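Local coordinates for protein EF-P arginine 32 rhamnosyl-transferase (Pseudomonas putida KT2440, PDB 5NV8) that belongs to the EarP family of rhamnosyltransferases and, in this crystal structure, holds 2'-deoxy-thymidine-beta-L-rhamnose in a pocket, at residues A[154-159]-A[316-321]; A[209-214]-A[236-241]; A[324-329]-A[362-367]. All coordinates share one frame; numbering follows the deposited sequence.

Contact 1 of 3, residues A[154-159]-A[316-321]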
loop_
_atom_site.group_PDB
_atom_site.type_symbol
_atom_site.label_atom_id
_atom_site.label_comp_id
_atom_site.label_asym_id
_atom_site.label_seq_id
_atom_site.Cartn_x
_atom_site.Cartn_y
_atom_site.Cartn_z
ATOM N N PRO A 154 6.795 9.870 11.824
ATOM C CA PRO A 154 6.930 8.871 10.759
ATOM C C PRO A 154 7.362 9.491 9.441
ATOM O O PRO A 154 6.559 10.143 8.767
ATOM C CB PRO A 154 5.512 8.294 10.661
ATOM C CG PRO A 154 4.601 9.408 11.251
ATOM C CD PRO A 154 5.505 10.555 11.666
ATOM N N GLY A 155 8.615 9.290 9.050
ATOM C CA GLY A 155 9.100 9.906 7.832
ATOM C C GLY A 155 9.891 8.972 6.943
ATOM O O GLY A 155 9.933 7.761 7.178
ATOM N N PHE A 156 10.518 9.530 5.909
ATOM C CA PHE A 156 11.376 8.769 5.014
ATOM C C PHE A 156 12.858 8.989 5.286
ATOM O O PHE A 156 13.686 8.262 4.730
ATOM C CB PHE A 156 11.067 9.117 3.552
ATOM C CG PHE A 156 9.689 8.711 3.114
ATOM C CD1 PHE A 156 8.609 9.556 3.305
ATOM C CD2 PHE A 156 9.474 7.480 2.517
ATOM C CE1 PHE A 156 7.341 9.183 2.908
ATOM C CE2 PHE A 156 8.209 7.100 2.117
ATOM C CZ PHE A 156 7.141 7.953 2.311
ATOM N N THR A 157 13.206 9.960 6.122
ATOM C CA THR A 157 14.586 10.288 6.439
ATOM C C THR A 157 14.922 9.823 7.855
ATOM O O THR A 157 14.133 9.134 8.514
ATOM C CB THR A 157 14.820 11.791 6.275
ATOM O OG1 THR A 157 16.157 12.114 6.675
ATOM C CG2 THR A 157 13.839 12.576 7.134
ATOM N N ASP A 158 16.101 10.220 8.335
ATOM C CA ASP A 158 16.548 9.849 9.673
ATOM C C ASP A 158 15.782 10.619 10.743
ATOM O O ASP A 158 16.384 11.163 11.674
ATOM C CB ASP A 158 18.051 10.089 9.821
ATOM C CG ASP A 158 18.880 8.993 9.179
ATOM O OD1 ASP A 158 18.470 8.481 8.118
ATOM O OD2 ASP A 158 19.941 8.641 9.736
ATOM N N LYS A 159 14.459 10.659 10.618
ATOM C CA LYS A 159 13.596 11.330 11.580
ATOM C C LYS A 159 12.139 10.951 11.333
ATOM O O LYS A 159 11.782 10.506 10.240
ATOM C CB LYS A 159 13.769 12.849 11.504
ATOM N N GLU A 316 4.394 15.718 -4.540
ATOM C CA GLU A 316 5.695 16.034 -5.122
ATOM C C GLU A 316 6.819 15.943 -4.095
ATOM O O GLU A 316 7.970 15.668 -4.461
ATOM C CB GLU A 316 5.660 17.419 -5.777
ATOM C CG GLU A 316 4.392 17.703 -6.593
ATOM C CD GLU A 316 4.530 17.339 -8.071
ATOM O OE1 GLU A 316 5.658 17.040 -8.522
ATOM O OE2 GLU A 316 3.506 17.355 -8.788
ATOM N N ALA A 317 6.516 16.154 -2.809
ATOM C CA ALA A 317 7.535 15.945 -1.788
ATOM C C ALA A 317 7.929 14.479 -1.702
ATOM O O ALA A 317 9.071 14.165 -1.356
ATOM C CB ALA A 317 7.061 16.456 -0.425
ATOM N N PHE A 318 7.012 13.566 -2.033
ATOM C CA PHE A 318 7.390 12.158 -2.081
ATOM C C PHE A 318 8.270 11.863 -3.290
ATOM O O PHE A 318 9.232 11.093 -3.194
ATOM C CB PHE A 318 6.152 11.265 -2.100
ATOM C CG PHE A 318 6.478 9.818 -2.298
ATOM C CD1 PHE A 318 7.252 9.146 -1.367
ATOM C CD2 PHE A 318 6.053 9.142 -3.425
ATOM C CE1 PHE A 318 7.577 7.818 -1.545
ATOM C CE2 PHE A 318 6.377 7.811 -3.610
ATOM C CZ PHE A 318 7.139 7.148 -2.670
ATOM N N LEU A 319 7.965 12.469 -4.439
ATOM C CA LEU A 319 8.720 12.161 -5.647
ATOM C C LEU A 319 10.126 12.740 -5.628
ATOM O O LEU A 319 10.979 12.262 -6.382
ATOM C CB LEU A 319 7.994 12.676 -6.884
ATOM C CG LEU A 319 6.580 12.177 -7.153
ATOM C CD1 LEU A 319 5.863 13.204 -8.006
ATOM C CD2 LEU A 319 6.609 10.813 -7.828
ATOM N N ALA A 320 10.385 13.759 -4.804
ATOM C CA ALA A 320 11.713 14.364 -4.783
ATOM C C ALA A 320 12.780 13.340 -4.414
ATOM O O ALA A 320 13.879 13.350 -4.980
ATOM C CB ALA A 320 11.739 15.550 -3.819
ATOM N N HIS A 321 12.475 12.445 -3.474
ATOM C CA HIS A 321 13.374 11.339 -3.165
ATOM C C HIS A 321 13.183 10.154 -4.102
ATOM O O HIS A 321 14.158 9.463 -4.422
ATOM C CB HIS A 321 13.174 10.860 -1.723
ATOM C CG HIS A 321 12.882 11.956 -0.749
ATOM N ND1 HIS A 321 11.619 12.479 -0.573
ATOM C CD2 HIS A 321 13.687 12.619 0.115
ATOM C CE1 HIS A 321 11.660 13.423 0.351
ATOM N NE2 HIS A 321 12.903 13.528 0.784
#

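Contact 2 of 3, residues A[209-214]-A[236-241]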
loop_
_atom_site.group_PDB
_atom_site.type_symbol
_atom_site.label_atom_id
_atom_site.label_comp_id
_atom_site.label_asym_id
_atom_site.label_seq_id
_atom_site.Cartn_x
_atom_site.Cartn_y
_atom_site.Cartn_z
ATOM N N PRO A 209 -11.068 10.715 -11.316
ATOM C CA PRO A 209 -11.746 11.154 -12.544
ATOM C C PRO A 209 -11.019 10.729 -13.813
ATOM O O PRO A 209 -11.424 11.105 -14.917
ATOM C CB PRO A 209 -11.776 12.682 -12.396
ATOM C CG PRO A 209 -10.629 12.998 -11.495
ATOM C CD PRO A 209 -10.534 11.845 -10.536
ATOM N N GLN A 210 -9.949 9.944 -13.672
ATOM C CA GLN A 210 -9.177 9.480 -14.816
ATOM C C GLN A 210 -9.165 7.964 -14.948
ATOM O O GLN A 210 -8.393 7.433 -15.756
ATOM C CB GLN A 210 -7.744 10.012 -14.743
ATOM C CG GLN A 210 -7.630 11.405 -15.315
ATOM C CD GLN A 210 -7.060 11.417 -16.716
ATOM O OE1 GLN A 210 -6.760 10.369 -17.290
ATOM N NE2 GLN A 210 -6.964 12.604 -17.299
ATOM N N LEU A 211 -10.000 7.255 -14.186
ATOM C CA LEU A 211 -10.072 5.804 -14.319
ATOM C C LEU A 211 -10.490 5.400 -15.728
ATOM O O LEU A 211 -9.940 4.450 -16.298
ATOM C CB LEU A 211 -11.041 5.228 -13.287
ATOM C CG LEU A 211 -11.412 3.751 -13.433
ATOM C CD1 LEU A 211 -10.374 2.855 -12.769
ATOM C CD2 LEU A 211 -12.794 3.490 -12.858
ATOM N N GLY A 212 -11.448 6.124 -16.311
ATOM C CA GLY A 212 -11.925 5.774 -17.640
ATOM C C GLY A 212 -10.842 5.858 -18.700
ATOM O O GLY A 212 -10.760 5.001 -19.584
ATOM N N ASN A 213 -9.999 6.890 -18.629
ATOM C CA ASN A 213 -8.933 7.037 -19.617
ATOM C C ASN A 213 -7.891 5.932 -19.475
ATOM O O ASN A 213 -7.333 5.469 -20.477
ATOM C CB ASN A 213 -8.281 8.414 -19.491
ATOM C CG ASN A 213 -9.199 9.540 -19.936
ATOM O OD1 ASN A 213 -10.136 9.328 -20.708
ATOM N ND2 ASN A 213 -8.930 10.748 -19.450
ATOM N N TRP A 214 -7.618 5.496 -18.244
ATOM C CA TRP A 214 -6.644 4.427 -18.036
ATOM C C TRP A 214 -7.173 3.094 -18.550
ATOM O O TRP A 214 -6.464 2.363 -19.250
ATOM C CB TRP A 214 -6.283 4.323 -16.554
ATOM C CG TRP A 214 -5.033 3.541 -16.302
ATOM C CD1 TRP A 214 -4.040 3.274 -17.196
ATOM C CD2 TRP A 214 -4.643 2.919 -15.072
ATOM N NE1 TRP A 214 -3.054 2.528 -16.601
ATOM C CE2 TRP A 214 -3.400 2.296 -15.295
ATOM C CE3 TRP A 214 -5.222 2.831 -13.803
ATOM C CZ2 TRP A 214 -2.725 1.596 -14.299
ATOM C CZ3 TRP A 214 -4.551 2.134 -12.814
ATOM C CH2 TRP A 214 -3.316 1.525 -13.068
ATOM N N ALA A 236 -17.393 1.581 -8.261
ATOM C CA ALA A 236 -18.474 2.419 -8.771
ATOM C C ALA A 236 -18.145 2.942 -10.165
ATOM O O ALA A 236 -18.893 2.711 -11.123
ATOM C CB ALA A 236 -18.741 3.576 -7.806
ATOM N N GLY A 237 -17.022 3.652 -10.294
ATOM C CA GLY A 237 -16.610 4.144 -11.598
ATOM C C GLY A 237 -16.202 3.036 -12.546
ATOM O O GLY A 237 -16.330 3.181 -13.765
ATOM N N LEU A 238 -15.697 1.925 -12.005
ATOM C CA LEU A 238 -15.429 0.751 -12.828
ATOM C C LEU A 238 -16.696 0.275 -13.522
ATOM O O LEU A 238 -16.672 -0.085 -14.706
ATOM C CB LEU A 238 -14.837 -0.361 -11.964
ATOM C CG LEU A 238 -14.029 -1.472 -12.634
ATOM C CD1 LEU A 238 -12.652 -0.973 -13.037
ATOM C CD2 LEU A 238 -13.911 -2.659 -11.690
ATOM N N SER A 239 -17.821 0.276 -12.803
ATOM C CA SER A 239 -19.085 -0.123 -13.409
ATOM C C SER A 239 -19.552 0.901 -14.435
ATOM O O SER A 239 -20.044 0.530 -15.508
ATOM C CB SER A 239 -20.144 -0.328 -12.326
ATOM O OG SER A 239 -19.635 -1.104 -11.255
ATOM N N GLN A 240 -19.402 2.193 -14.130
ATOM C CA GLN A 240 -19.791 3.235 -15.075
ATOM C C GLN A 240 -18.976 3.181 -16.360
ATOM O O GLN A 240 -19.419 3.707 -17.386
ATOM C CB GLN A 240 -19.646 4.616 -14.430
ATOM C CG GLN A 240 -20.352 4.766 -13.093
ATOM C CD GLN A 240 -19.810 5.928 -12.275
ATOM O OE1 GLN A 240 -19.329 6.919 -12.825
ATOM N NE2 GLN A 240 -19.882 5.806 -10.954
ATOM N N TRP A 241 -17.794 2.561 -16.327
ATOM C CA TRP A 241 -16.987 2.438 -17.535
ATOM C C TRP A 241 -17.422 1.246 -18.379
ATOM O O TRP A 241 -17.534 1.360 -19.604
ATOM C CB TRP A 241 -15.505 2.322 -17.171
ATOM C CG TRP A 241 -14.612 2.229 -18.370
ATOM C CD1 TRP A 241 -14.164 3.262 -19.142
ATOM C CD2 TRP A 241 -14.068 1.035 -18.944
ATOM N NE1 TRP A 241 -13.373 2.785 -20.158
ATOM C CE2 TRP A 241 -13.297 1.420 -20.059
ATOM C CE3 TRP A 241 -14.156 -0.324 -18.621
ATOM C CZ2 TRP A 241 -12.617 0.498 -20.852
ATOM C CZ3 TRP A 241 -13.481 -1.239 -19.411
ATOM C CH2 TRP A 241 -12.723 -0.824 -20.514
#

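Contact 3 of 3, residues A[324-329]-A[362-367]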
loop_
_atom_site.group_PDB
_atom_site.type_symbol
_atom_site.label_atom_id
_atom_site.label_comp_id
_atom_site.label_asym_id
_atom_site.label_seq_id
_atom_site.Cartn_x
_atom_site.Cartn_y
_atom_site.Cartn_z
ATOM N N CYS A 324 15.160 10.002 -7.809
ATOM C CA CYS A 324 16.544 10.472 -7.854
ATOM C C CYS A 324 17.397 9.690 -8.852
ATOM O O CYS A 324 18.220 10.280 -9.562
ATOM C CB CYS A 324 17.157 10.408 -6.455
ATOM S SG CYS A 324 16.734 11.822 -5.410
ATOM N N GLY A 325 17.221 8.372 -8.929
ATOM C CA GLY A 325 18.150 7.557 -9.689
ATOM C C GLY A 325 17.858 7.341 -11.163
ATOM O O GLY A 325 18.709 6.789 -11.868
ATOM N N LEU A 326 16.701 7.762 -11.659
ATOM C CA LEU A 326 16.287 7.400 -13.007
ATOM C C LEU A 326 16.813 8.388 -14.047
ATOM O O LEU A 326 17.128 9.543 -13.751
ATOM C CB LEU A 326 14.763 7.314 -13.095
ATOM C CG LEU A 326 14.140 6.129 -12.355
ATOM C CD1 LEU A 326 12.704 6.435 -11.960
ATOM C CD2 LEU A 326 14.215 4.864 -13.201
ATOM N N SER A 327 16.903 7.904 -15.285
ATOM C CA SER A 327 17.327 8.730 -16.404
ATOM C C SER A 327 16.256 9.766 -16.738
ATOM O O SER A 327 15.132 9.727 -16.233
ATOM C CB SER A 327 17.626 7.861 -17.626
ATOM O OG SER A 327 16.473 7.141 -18.028
ATOM N N ASP A 328 16.617 10.701 -17.620
ATOM C CA ASP A 328 15.725 11.815 -17.927
ATOM C C ASP A 328 14.427 11.334 -18.565
ATOM O O ASP A 328 13.348 11.861 -18.266
ATOM C CB ASP A 328 16.436 12.815 -18.837
ATOM C CG ASP A 328 17.592 13.506 -18.144
ATOM O OD1 ASP A 328 17.353 14.185 -17.123
ATOM O OD2 ASP A 328 18.739 13.363 -18.615
ATOM N N ASP A 329 14.506 10.333 -19.444
ATOM C CA ASP A 329 13.293 9.809 -20.061
ATOM C C ASP A 329 12.461 9.017 -19.055
ATOM O O ASP A 329 11.226 9.061 -19.094
ATOM C CB ASP A 329 13.650 8.949 -21.274
ATOM C CG ASP A 329 14.041 9.781 -22.488
ATOM O OD1 ASP A 329 13.705 10.985 -22.523
ATOM O OD2 ASP A 329 14.679 9.231 -23.413
ATOM N N GLN A 362 11.172 -1.115 -13.231
ATOM C CA GLN A 362 11.229 -2.338 -12.434
ATOM C C GLN A 362 12.420 -2.317 -11.483
ATOM O O GLN A 362 12.284 -2.606 -10.287
ATOM C CB GLN A 362 11.306 -3.558 -13.354
ATOM C CG GLN A 362 10.007 -3.920 -14.051
ATOM C CD GLN A 362 10.112 -5.224 -14.820
ATOM O OE1 GLN A 362 10.092 -5.237 -16.052
ATOM N NE2 GLN A 362 10.227 -6.330 -14.094
ATOM N N GLN A 363 13.604 -1.987 -12.004
ATOM C CA GLN A 363 14.797 -1.937 -11.166
ATOM C C GLN A 363 14.707 -0.809 -10.145
ATOM O O GLN A 363 15.160 -0.959 -9.005
ATOM C CB GLN A 363 16.042 -1.780 -12.040
ATOM C CG GLN A 363 17.352 -2.166 -11.361
ATOM C CD GLN A 363 17.601 -3.664 -11.355
ATOM O OE1 GLN A 363 16.800 -4.436 -10.829
ATOM N NE2 GLN A 363 18.716 -4.081 -11.943
ATOM N N HIS A 364 14.116 0.323 -10.537
ATOM C CA HIS A 364 13.993 1.455 -9.624
ATOM C C HIS A 364 13.114 1.113 -8.426
ATOM O O HIS A 364 13.397 1.534 -7.297
ATOM C CB HIS A 364 13.434 2.665 -10.368
ATOM C CG HIS A 364 13.447 3.927 -9.565
ATOM N ND1 HIS A 364 14.590 4.670 -9.371
ATOM C CD2 HIS A 364 12.457 4.577 -8.910
ATOM C CE1 HIS A 364 14.305 5.726 -8.630
ATOM N NE2 HIS A 364 13.018 5.692 -8.335
ATOM N N ALA A 365 12.042 0.351 -8.651
ATOM C CA ALA A 365 11.158 -0.020 -7.550
ATOM C C ALA A 365 11.851 -0.969 -6.578
ATOM O O ALA A 365 11.651 -0.872 -5.361
ATOM C CB ALA A 365 9.877 -0.646 -8.097
ATOM N N ARG A 366 12.668 -1.893 -7.093
ATOM C CA ARG A 366 13.425 -2.783 -6.217
ATOM C C ARG A 366 14.451 -2.009 -5.401
ATOM O O ARG A 366 14.606 -2.248 -4.196
ATOM C CB ARG A 366 14.123 -3.870 -7.038
ATOM C CG ARG A 366 13.194 -4.733 -7.870
ATOM C CD ARG A 366 12.425 -5.705 -6.993
ATOM N NE ARG A 366 13.315 -6.527 -6.181
ATOM C CZ ARG A 366 12.939 -7.635 -5.552
ATOM N NH1 ARG A 366 11.685 -8.055 -5.641
ATOM N NH2 ARG A 366 13.818 -8.323 -4.835
ATOM N N LEU A 367 15.160 -1.077 -6.041
ATOM C CA LEU A 367 16.214 -0.342 -5.351
ATOM C C LEU A 367 15.656 0.570 -4.265
ATOM O O LEU A 367 16.324 0.799 -3.252
ATOM C CB LEU A 367 17.029 0.465 -6.363
ATOM C CG LEU A 367 17.924 -0.361 -7.289
ATOM C CD1 LEU A 367 18.145 0.347 -8.620
ATOM C CD2 LEU A 367 19.249 -0.666 -6.613
#

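Contact 1 of 3, residues A[154-159]-A[316-321]
Phe156 sits in an irregular loop that passes helix 316-321 at a distance, the closest pair of CA atoms being those of Phe156 and His321 at 8.8 Å, so side chains alone bridge the gap. Two phenylalanines do this. From the loop, Phe156 sends its ring straight at the helix; its CG lies anti to the carbonyl carbon (chi1 -65°), which swings the far end of the ring, CE2 and CZ, to the front. The partner, Phe318, starts out along the flank of the helix rather than at the loop, and the ring then leans across so that its CD1-CE1 side receives Phe156. The tightest approach is CE2 of Phe156 to CE1 of Phe318, 3.8 Å, with CZ of Phe156 3.9 Å from CD1 of Phe318. The ring centroids are 5.4 Å apart and the planes are inclined by 47°, an oblique aromatic pair that is neither a stack nor a T. Phe318 belongs to a wider aromatic cluster, meeting Phe289 and Trp301 edge-to-face, while Trp368 and Gln372 of helix 358-373 also touch Phe156. Since carbon meets carbon throughout, the join between loop and helix is dispersive and hydrophobic; it rests on the fit of two obliquely inclined rings and their neighbours rather than on directional polar bonds.

Contact 2 of 3, residues A[209-214]-A[236-241]
The indole of Trp241 brings its five-membered ring against the backbone of Gly212, CD1 lying 3.7 Å from Gly212 CA; the carbonyl oxygen of Gly212 approaches the ring obliquely, neither squarely over a face nor at an edge. In Trp241, CG is anti to the backbone N (chi1 -178°), which carries the ring out from helix 236-241 toward the other helix. The indole N-H has its partner in that other helix, where NE1 of Trp241 is hydrogen-bonded to OD1 of Asp216, one turn beyond Gly212; this fixes the polar corner of the ring, and Leu215 and Ala219 of helix 211-220 add apolar contacts. A second pair of flat groups lies at the start of helix 211-220, where Gln210 takes the N-cap position. ND2 of Asn213 donates to OE1 of Gln210 at 3.1 Å, the acceptor lying nearly in the amide plane of Asn213 while the donor stands well above the carbonyl plane of Gln210.

Between the helices, Leu211 supplies the apolar wedge. Its CD2 methyl presses on the peptide joining Gly237 to Leu238, 3.5 Å from Gly237 C and 3.4 Å from Leu238 N. Gly237 has no side chain, and the methyl reaches the bare main chain there. Leu238 flanks the methyl more loosely, its CB 4.5 Å from Leu211 CD2, and also touches Leu215. Each helix thus offers one large side chain to a glycine of the other: Leu211 to Gly237, Trp241 to Gly212. Helix 211-220 connects the parallel neighbours 199-203 and 225-230, and helix 235-242 follows strand 225-230; the helix of a beta-alpha-beta crossover thus packs against the next helix in the chain, consistent with a Rossmann-like domain.

Contact 3 of 3, residues A[324-329]-A[362-367]
The turn leading into helix 328-343 is pinned to helix 358-373 by a CH-pi contact, in which Leu326 covers one face of the His364 imidazole. The CD1 methyl of Leu326 stands over the centre of the ring, 3.5 Å from the His364 centroid and only 6° off the normal. The branch point follows the methyl: CG of Leu326 is 3.4 Å from ND1 of His364. The other methyl slips past the ring to its root, with CD2 of Leu326 3.7 Å from CB of His364. With chi1 of His364 at -172°, CG is turned opposite the main-chain nitrogen and the imidazole extends from the helix to meet Leu326.

Just beyond Leu326, Ser327 holds the N-cap position of helix 328-343, and its OG is hydrogen-bonded to OE1 of Glu360, so the helix start has a polar tie to helix 358-373 beside the apolar one. Near the plane of the imidazole, at its edge, runs the backbone before Leu326: Gly325 N is 3.9 Å from His364 CE1, and Cys324 N is more distant. Tyr322, on the preceding helix, meets the His364 ring edge-to-face, and Leu326 also rests on Leu361 and Glu360.

In the fold
Contacts 1 and 3 are neighbours, their centres 16 Å apart: segments 316-321 and 324-329 follow each other closely in the chain, and helix 358-373, which carries the second half of contact 3, also touches Phe156 and His321 of contact 1 through Trp368. Tyr322 spans the short gap, meeting Phe318 on one hand and His364 on the other. Contact 2 stands apart, its centre 31 Å from that of contact 1 and 29 Å from that of contact 3, although in sequence it is nested within the loop that contact 1 closes. Neither contact 1 nor contact 2 reaches the bound 2'-deoxy-thymidine-beta-L-rhamnose: the side chains of Phe156 and Leu238 remain about 12 and 13 Å from it.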